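Local structure of BvnE (Penicillium brevicompactum, 6U9I) at residues L80-G85 with M99-Y104; Y112-M117 with S138-K143. The protein acts as a semipinacolase, an isomerase that probably directs the stereoselective semipinacol rearrangement in the fungal assembly of brevianamides. All coordinates share one frame; numbering follows the deposited sequence.

Interaction 1: L80-G85 with M99-Y104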
ATOM      1  N   LEU A  80      11.914  11.220  -2.707  1.00 17.66           N
ATOM      2  CA  LEU A  80      10.713  10.469  -2.357  1.00 15.92           C
ATOM      3  C   LEU A  80       9.521  11.341  -2.717  1.00 15.15           C
ATOM      4  O   LEU A  80       9.485  12.518  -2.345  1.00 17.88           O
ATOM      5  CB  LEU A  80      10.703  10.115  -0.865  1.00 14.66           C
ATOM      6  CG  LEU A  80       9.546   9.270  -0.341  1.00 18.23           C
ATOM      7  CD1 LEU A  80       9.553   7.902  -0.994  1.00 16.91           C
ATOM      8  CD2 LEU A  80       9.655   9.136   1.182  1.00 16.42           C
ATOM      9  N   ALA A  81       8.561  10.782  -3.452  1.00 15.80           N
ATOM     10  CA  ALA A  81       7.492  11.616  -3.979  1.00 15.53           C
ATOM     11  C   ALA A  81       6.266  10.768  -4.248  1.00 16.68           C
ATOM     12  O   ALA A  81       6.359   9.556  -4.451  1.00 14.50           O
ATOM     13  CB  ALA A  81       7.932  12.330  -5.266  1.00 17.84           C
ATOM     14  N   LEU A  82       5.112  11.429  -4.274  1.00 14.68           N
ATOM     15  CA  LEU A  82       3.902  10.747  -4.713  1.00 14.82           C
ATOM     16  C   LEU A  82       4.111  10.167  -6.109  1.00 15.78           C
ATOM     17  O   LEU A  82       4.760  10.786  -6.962  1.00 14.94           O
ATOM     18  CB  LEU A  82       2.713  11.716  -4.705  1.00 16.60           C
ATOM     19  CG  LEU A  82       2.143  11.967  -3.302  1.00 18.68           C
ATOM     20  CD1 LEU A  82       1.447  13.319  -3.220  1.00 17.55           C
ATOM     21  CD2 LEU A  82       1.190  10.839  -2.894  1.00 19.09           C
ATOM     22  N   MET A  83       3.593   8.947  -6.318  1.00 12.57           N
ATOM     23  CA  MET A  83       3.606   8.321  -7.635  1.00 13.11           C
ATOM     24  C   MET A  83       2.912   9.240  -8.634  1.00 14.91           C
ATOM     25  O   MET A  83       2.074  10.058  -8.253  1.00 14.28           O
ATOM     26  CB  MET A  83       2.898   6.962  -7.595  1.00 14.75           C
ATOM     27  CG  MET A  83       3.724   5.861  -6.907  1.00 13.14           C
ATOM     28  SD  MET A  83       4.996   5.218  -8.004  1.00 16.37           S
ATOM     29  CE  MET A  83       4.018   4.211  -9.145  1.00 18.45           C
ATOM     30  N   PRO A  84       3.243   9.121  -9.920  1.00 16.66           N
ATOM     31  CA  PRO A  84       2.533   9.923 -10.932  1.00 13.56           C
ATOM     32  C   PRO A  84       1.031   9.790 -10.790  1.00 15.68           C
ATOM     33  O   PRO A  84       0.495   8.679 -10.849  1.00 16.48           O
ATOM     34  CB  PRO A  84       3.019   9.322 -12.263  1.00 17.30           C
ATOM     35  CG  PRO A  84       4.357   8.733 -11.958  1.00 19.65           C
ATOM     36  CD  PRO A  84       4.226   8.209 -10.532  1.00 17.17           C
ATOM     37  N   GLY A  85       0.340  10.907 -10.563  1.00 15.25           N
ATOM     38  CA  GLY A  85      -1.101  10.900 -10.440  1.00 14.16           C
ATOM     39  C   GLY A  85      -1.658  10.545  -9.072  1.00 17.73           C
ATOM     40  O   GLY A  85      -2.872  10.633  -8.880  1.00 18.88           O
ATOM     41  N   MET A  99      -0.279   7.039   1.280  1.00 13.08           N
ATOM     42  CA  MET A  99       0.356   7.602   0.091  1.00 14.45           C
ATOM     43  C   MET A  99       1.053   6.519  -0.714  1.00 15.89           C
ATOM     44  O   MET A  99       1.806   5.704  -0.173  1.00 14.74           O
ATOM     45  CB  MET A  99       1.362   8.697   0.447  1.00 14.24           C
ATOM     46  CG  MET A  99       0.680   9.939   1.024  1.00 21.73           C
ATOM     47  SD  MET A  99       1.814  11.297   1.305  1.00 19.53           S
ATOM     48  CE  MET A  99       2.853  10.614   2.589  1.00 19.46           C
ATOM     49  N   HIS A 100       0.810   6.549  -2.018  1.00 13.55           N
ATOM     50  CA  HIS A 100       1.487   5.693  -2.981  1.00 14.32           C
ATOM     51  C   HIS A 100       2.706   6.461  -3.479  1.00 12.99           C
ATOM     52  O   HIS A 100       2.558   7.514  -4.100  1.00 12.91           O
ATOM     53  CB  HIS A 100       0.512   5.372  -4.112  1.00 14.58           C
ATOM     54  CG  HIS A 100       0.969   4.294  -5.038  1.00 15.27           C
ATOM     55  ND1 HIS A 100       0.356   4.068  -6.253  1.00 16.82           N
ATOM     56  CD2 HIS A 100       1.964   3.378  -4.938  1.00 13.92           C
ATOM     57  CE1 HIS A 100       0.956   3.059  -6.864  1.00 20.36           C
ATOM     58  NE2 HIS A 100       1.935   2.622  -6.088  1.00 15.67           N
ATOM     59  N   LEU A 101       3.907   5.955  -3.188  1.00 13.01           N
ATOM     60  CA  LEU A 101       5.139   6.723  -3.332  1.00 14.13           C
ATOM     61  C   LEU A 101       6.142   6.017  -4.229  1.00 15.54           C
ATOM     62  O   LEU A 101       6.191   4.787  -4.293  1.00 16.28           O
ATOM     63  CB  LEU A 101       5.821   6.963  -1.975  1.00 13.24           C
ATOM     64  CG  LEU A 101       5.022   7.682  -0.887  1.00 12.42           C
ATOM     65  CD1 LEU A 101       5.844   7.787   0.404  1.00 15.28           C
ATOM     66  CD2 LEU A 101       4.550   9.064  -1.338  1.00 13.75           C
ATOM     67  N   ALA A 102       6.976   6.822  -4.884  1.00 18.30           N
ATOM     68  CA  ALA A 102       8.148   6.351  -5.607  1.00 15.34           C
ATOM     69  C   ALA A 102       9.396   6.935  -4.963  1.00 17.86           C
ATOM     70  O   ALA A 102       9.422   8.118  -4.602  1.00 17.14           O
ATOM     71  CB  ALA A 102       8.094   6.774  -7.082  1.00 18.61           C
ATOM     72  N   SER A 103      10.429   6.110  -4.821  1.00 17.58           N
ATOM     73  CA  SER A 103      11.722   6.585  -4.351  1.00 19.87           C
ATOM     74  C   SER A 103      12.739   6.516  -5.483  1.00 29.26           C
ATOM     75  O   SER A 103      12.637   5.684  -6.389  1.00 24.15           O
ATOM     76  CB  SER A 103      12.221   5.773  -3.145  1.00 25.74           C
ATOM     77  OG  SER A 103      12.475   4.432  -3.519  1.00 29.72           O
ATOM     78  N   TYR A 104      13.714   7.415  -5.428  1.00 20.89           N
ATOM     79  CA  TYR A 104      14.829   7.412  -6.358  1.00 22.68           C
ATOM     80  C   TYR A 104      16.087   7.765  -5.587  1.00 25.65           C
ATOM     81  O   TYR A 104      16.071   8.666  -4.742  1.00 23.71           O
ATOM     82  CB  TYR A 104      14.599   8.413  -7.507  1.00 25.13           C
ATOM     83  CG  TYR A 104      15.820   8.677  -8.369  1.00 27.95           C
ATOM     84  CD1 TYR A 104      16.808   9.575  -7.965  1.00 30.82           C
ATOM     85  CD2 TYR A 104      15.983   8.037  -9.591  1.00 33.23           C
ATOM     86  CE1 TYR A 104      17.929   9.814  -8.746  1.00 30.00           C
ATOM     87  CE2 TYR A 104      17.096   8.279 -10.382  1.00 34.47           C
ATOM     88  CZ  TYR A 104      18.066   9.169  -9.953  1.00 36.86           C
ATOM     89  OH  TYR A 104      19.179   9.414 -10.734  1.00 35.27           O
TER

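Interaction 2: Y112-M117 with S138-K143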
ATOM      1  N   TYR A 112      18.669   3.274  -7.503  1.00 28.10           N
ATOM      2  CA  TYR A 112      17.700   2.682  -6.588  1.00 22.87           C
ATOM      3  C   TYR A 112      16.349   3.309  -6.901  1.00 27.78           C
ATOM      4  O   TYR A 112      16.191   4.526  -6.771  1.00 23.86           O
ATOM      5  CB  TYR A 112      18.095   2.937  -5.137  1.00 23.78           C
ATOM      6  CG  TYR A 112      17.052   2.500  -4.133  1.00 30.01           C
ATOM      7  CD1 TYR A 112      16.945   1.170  -3.749  1.00 30.01           C
ATOM      8  CD2 TYR A 112      16.177   3.420  -3.564  1.00 34.96           C
ATOM      9  CE1 TYR A 112      15.998   0.760  -2.824  1.00 34.47           C
ATOM     10  CE2 TYR A 112      15.223   3.022  -2.641  1.00 31.17           C
ATOM     11  CZ  TYR A 112      15.135   1.691  -2.280  1.00 31.08           C
ATOM     12  OH  TYR A 112      14.189   1.288  -1.361  1.00 39.52           O
ATOM     13  N   GLU A 113      15.393   2.496  -7.358  1.00 22.16           N
ATOM     14  CA  GLU A 113      14.095   3.018  -7.813  1.00 23.66           C
ATOM     15  C   GLU A 113      12.997   2.111  -7.263  1.00 29.79           C
ATOM     16  O   GLU A 113      12.607   1.134  -7.911  1.00 26.31           O
ATOM     17  CB  GLU A 113      14.034   3.098  -9.334  1.00 25.42           C
ATOM     18  CG  GLU A 113      15.075   4.004  -9.961  1.00 29.52           C
ATOM     19  CD  GLU A 113      15.143   3.822 -11.461  1.00 39.47           C
ATOM     20  OE1 GLU A 113      15.584   2.740 -11.914  1.00 37.52           O
ATOM     21  OE2 GLU A 113      14.731   4.752 -12.181  1.00 33.26           O
ATOM     22  N   ASN A 114      12.487   2.445  -6.083  1.00 19.29           N
ATOM     23  CA  ASN A 114      11.514   1.597  -5.409  1.00 20.81           C
ATOM     24  C   ASN A 114      10.142   2.261  -5.415  1.00 18.70           C
ATOM     25  O   ASN A 114       9.966   3.405  -5.852  1.00 17.89           O
ATOM     26  CB  ASN A 114      11.967   1.282  -3.974  1.00 21.53           C
ATOM     27  CG  ASN A 114      11.587  -0.132  -3.515  1.00 26.75           C
ATOM     28  OD1 ASN A 114      10.615  -0.717  -3.986  1.00 24.11           O
ATOM     29  ND2 ASN A 114      12.357  -0.677  -2.576  1.00 24.98           N
ATOM     30  N   GLU A 115       9.160   1.509  -4.926  1.00 15.31           N
ATOM     31  CA  GLU A 115       7.761   1.913  -4.919  1.00 12.90           C
ATOM     32  C   GLU A 115       7.131   1.406  -3.633  1.00 15.65           C
ATOM     33  O   GLU A 115       7.402   0.275  -3.214  1.00 15.51           O
ATOM     34  CB  GLU A 115       7.016   1.346  -6.139  1.00 15.30           C
ATOM     35  CG  GLU A 115       5.537   1.717  -6.217  1.00 15.28           C
ATOM     36  CD  GLU A 115       4.830   1.046  -7.387  1.00 19.00           C
ATOM     37  OE1 GLU A 115       3.577   0.985  -7.384  1.00 17.55           O
ATOM     38  OE2 GLU A 115       5.528   0.580  -8.319  1.00 20.33           O
ATOM     39  N   TYR A 116       6.302   2.236  -2.999  1.00 13.53           N
ATOM     40  CA  TYR A 116       5.758   1.893  -1.691  1.00 14.00           C
ATOM     41  C   TYR A 116       4.310   2.328  -1.578  1.00 15.67           C
ATOM     42  O   TYR A 116       3.884   3.300  -2.206  1.00 13.94           O
ATOM     43  CB  TYR A 116       6.507   2.557  -0.528  1.00 17.54           C
ATOM     44  CG  TYR A 116       7.989   2.688  -0.713  1.00 19.24           C
ATOM     45  CD1 TYR A 116       8.511   3.675  -1.550  1.00 21.79           C
ATOM     46  CD2 TYR A 116       8.873   1.847  -0.049  1.00 31.08           C
ATOM     47  CE1 TYR A 116       9.855   3.808  -1.726  1.00 26.76           C
ATOM     48  CE2 TYR A 116      10.245   1.977  -0.231  1.00 25.24           C
ATOM     49  CZ  TYR A 116      10.721   2.959  -1.064  1.00 24.30           C
ATOM     50  OH  TYR A 116      12.082   3.127  -1.263  1.00 34.88           O
ATOM     51  N   MET A 117       3.578   1.628  -0.719  1.00 12.59           N
ATOM     52  CA  MET A 117       2.341   2.136  -0.140  1.00 12.90           C
ATOM     53  C   MET A 117       2.615   2.384   1.336  1.00 15.13           C
ATOM     54  O   MET A 117       2.943   1.447   2.077  1.00 14.91           O
ATOM     55  CB  MET A 117       1.186   1.150  -0.338  1.00 16.10           C
ATOM     56  CG  MET A 117      -0.199   1.745  -0.144  1.00 20.73           C
ATOM     57  SD  MET A 117      -0.669   2.918  -1.444  1.00 21.50           S
ATOM     58  CE  MET A 117      -0.732   1.870  -2.889  1.00 21.83           C
ATOM     59  N   SER A 138       8.646  -5.677  -2.650  1.00 15.57           N
ATOM     60  CA  SER A 138       9.585  -6.584  -1.998  1.00 14.95           C
ATOM     61  C   SER A 138      10.523  -7.239  -3.005  1.00 18.79           C
ATOM     62  O   SER A 138      11.695  -7.488  -2.696  1.00 19.90           O
ATOM     63  CB  SER A 138       8.813  -7.643  -1.212  1.00 17.27           C
ATOM     64  OG  SER A 138       7.782  -8.197  -2.022  1.00 18.49           O
ATOM     65  N   ASP A 139      10.025  -7.551  -4.206  1.00 16.77           N
ATOM     66  CA  ASP A 139      10.919  -8.077  -5.236  1.00 21.94           C
ATOM     67  C   ASP A 139      12.052  -7.104  -5.505  1.00 24.00           C
ATOM     68  O   ASP A 139      13.216  -7.508  -5.613  1.00 25.14           O
ATOM     69  CB  ASP A 139      10.162  -8.365  -6.535  1.00 19.34           C
ATOM     70  CG  ASP A 139      11.086  -8.857  -7.649  1.00 27.09           C
ATOM     71  OD1 ASP A 139      11.806  -9.846  -7.415  1.00 26.18           O
ATOM     72  OD2 ASP A 139      11.106  -8.253  -8.748  1.00 24.19           O
ATOM     73  N   TYR A 140      11.733  -5.811  -5.597  1.00 22.87           N
ATOM     74  CA  TYR A 140      12.786  -4.835  -5.831  1.00 22.62           C
ATOM     75  C   TYR A 140      13.750  -4.791  -4.654  1.00 23.53           C
ATOM     76  O   TYR A 140      14.967  -4.678  -4.847  1.00 26.37           O
ATOM     77  CB  TYR A 140      12.195  -3.449  -6.099  1.00 22.43           C
ATOM     78  CG  TYR A 140      13.255  -2.529  -6.636  1.00 22.99           C
ATOM     79  CD1 TYR A 140      13.524  -2.479  -7.990  1.00 25.67           C
ATOM     80  CD2 TYR A 140      14.031  -1.756  -5.781  1.00 26.76           C
ATOM     81  CE1 TYR A 140      14.516  -1.662  -8.488  1.00 29.99           C
ATOM     82  CE2 TYR A 140      15.020  -0.935  -6.268  1.00 27.60           C
ATOM     83  CZ  TYR A 140      15.259  -0.891  -7.625  1.00 29.43           C
ATOM     84  OH  TYR A 140      16.251  -0.078  -8.122  1.00 25.11           O
ATOM     85  N   CYS A 141      13.219  -4.898  -3.434  1.00 21.02           N
ATOM     86  CA  CYS A 141      14.045  -4.906  -2.229  1.00 23.70           C
ATOM     87  C   CYS A 141      15.066  -6.038  -2.271  1.00 30.22           C
ATOM     88  O   CYS A 141      16.253  -5.845  -1.975  1.00 26.33           O
ATOM     89  CB  CYS A 141      13.136  -5.067  -1.012  1.00 24.35           C
ATOM     90  SG  CYS A 141      12.407  -3.502  -0.492  1.00 25.15           S
ATOM     91  N   VAL A 142      14.600  -7.239  -2.607  1.00 25.63           N
ATOM     92  CA  VAL A 142      15.457  -8.417  -2.646  1.00 31.62           C
ATOM     93  C   VAL A 142      16.474  -8.293  -3.768  1.00 31.81           C
ATOM     94  O   VAL A 142      17.664  -8.580  -3.583  1.00 32.17           O
ATOM     95  CB  VAL A 142      14.596  -9.682  -2.802  1.00 27.99           C
ATOM     96  CG1 VAL A 142      15.482 -10.905  -2.940  1.00 32.41           C
ATOM     97  CG2 VAL A 142      13.647  -9.838  -1.614  1.00 28.26           C
ATOM     98  N   LYS A 143      16.025  -7.862  -4.946  1.00 24.71           N
ATOM     99  CA  LYS A 143      16.942  -7.695  -6.065  1.00 27.66           C
ATOM    100  C   LYS A 143      17.985  -6.625  -5.772  1.00 36.86           C
ATOM    101  O   LYS A 143      19.155  -6.773  -6.145  1.00 35.38           O
ATOM    102  CB  LYS A 143      16.161  -7.360  -7.333  1.00 26.50           C
ATOM    103  CG  LYS A 143      15.335  -8.519  -7.857  1.00 29.85           C
ATOM    104  CD  LYS A 143      14.935  -8.279  -9.291  1.00 34.44           C
ATOM    105  CE  LYS A 143      13.940  -9.315  -9.783  1.00 34.61           C
ATOM    106  NZ  LYS A 143      14.019 -10.606  -9.044  1.00 33.79           N
TER
HETATM  107  O   HOH W   1      16.341   0.164 -10.670  1.00 29.07           O

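Interaction 1: L80-G85 with M99-Y104
Met-83 leaves its backbone with CG anti to the carbonyl carbon (chi1 -74°) and bends again at chi2 and chi3, while His-100 sets CG anti to its own N (chi1 -169°); together these torsions lay the methionine chain across one face of the imidazole. Met-83 CG sits 3.6 Å from the centroid of the His-100 ring, close to its normal, a CH-pi contact, and Met-83 SD lies over the same face before reaching Ala-102 CB at 3.6 Å. The backbones form an antiparallel ladder. Ala-81 and Ala-102 are a hydrogen-bonded pair, Ala-102 N to Ala-81 O being 2.8 Å. Beyond the last strand residue, Met-83 N gives a nearly straight bond (176°) to His-100 O, on a lone pair of that carbonyl. On the sheet face of Leu-80, its CD1 meets Leu-101 CD1 at 4.0 Å. An alanine in place of His-100 removes the ring under Met-83 and the partner of Glu-115, and would probably leave the methionine chain less firmly placed. Strand 78-82 pairs with one side of strand 96-107, whose other side pairs with strand 110-122, and Leu-26 of helix 14-31 packs on both Leu-80 and Leu-101.

Interaction 2: Y112-M117 with S138-K143
Here the C-terminal helix 138-150 packs through its first turn against strand 110-122 in the curled mixed sheet of an alpha+beta fold, consistent with the NTF2-like (SnoaL-like) cone, with Tyr-140 as the main side chain of the contact. Its CG is anti to the backbone N (chi1 -167°), and chi2 near a right angle turns the ring so that Glu-113 O lies 3.3 Å above the plane, over the centre. The phenol oxygen extends past that carbonyl to the N-H of the same residue: Glu-113 N donates to Tyr-140 OH at 2.8 Å in a fairly straight bond. A water in the plane of the phenol joins Tyr-140 OH to Glu-113 OE1, so Glu-113 holds the hydroxyl directly by its main-chain N-H and indirectly, through the water, by its carboxylate. Tyr-112, also with CG anti to N, receives the edge of Tyr-140 toward its ring face in an offset edge-to-face pair, planes at 68°; Tyr-140 CE2 comes within 3.8 Å of Tyr-112 CD1. Phe-144, one turn further along the helix, makes another edge-to-face pair with Tyr-112.

Asn-114 and Tyr-140 lie alongside each other, running in opposite directions, the amide oblique to the ring and Asn-114 CG 3.7 Å from Tyr-140 CD2. The first torsion of Asn-114 is off the staggered values (chi1 -145°), and three bonds hold the amide there. Asn-114 OD1 accepts Glu-115 N, an orientation that turns the NH2 toward its two acceptors, both close to the amide plane. One is Tyr-112 OH, itself bonded to Tyr-116 OH; the other is a thiol, with Asn-114 ND2 lying 3.5 Å from Cys-141 SG.

Following the chain from the N terminus, interaction 1 comes first: 80-85 meets 99-104 after 13 intervening residues, which include the short strand 89-91. Interaction 2 opens only afterwards, at 112-117, and closes across 20 residues, 13 of them strand, when helix 138-150 returns to the sheet. The two loops are therefore in series, neither nested nor crossed. Their centres are about 12 Å apart, and the consecutive strands 96-107 and 110-122, antiparallel neighbours, join them. Direct side-chain links cross this seam: Ser-103 OG lies 2.6 Å from Tyr-116 OH, and His-100 NE2 2.7 Å from Glu-115 OE1, both probable hydrogen bonds. Strand 78-82 is thereby connected through the sheet to the C-terminal helix.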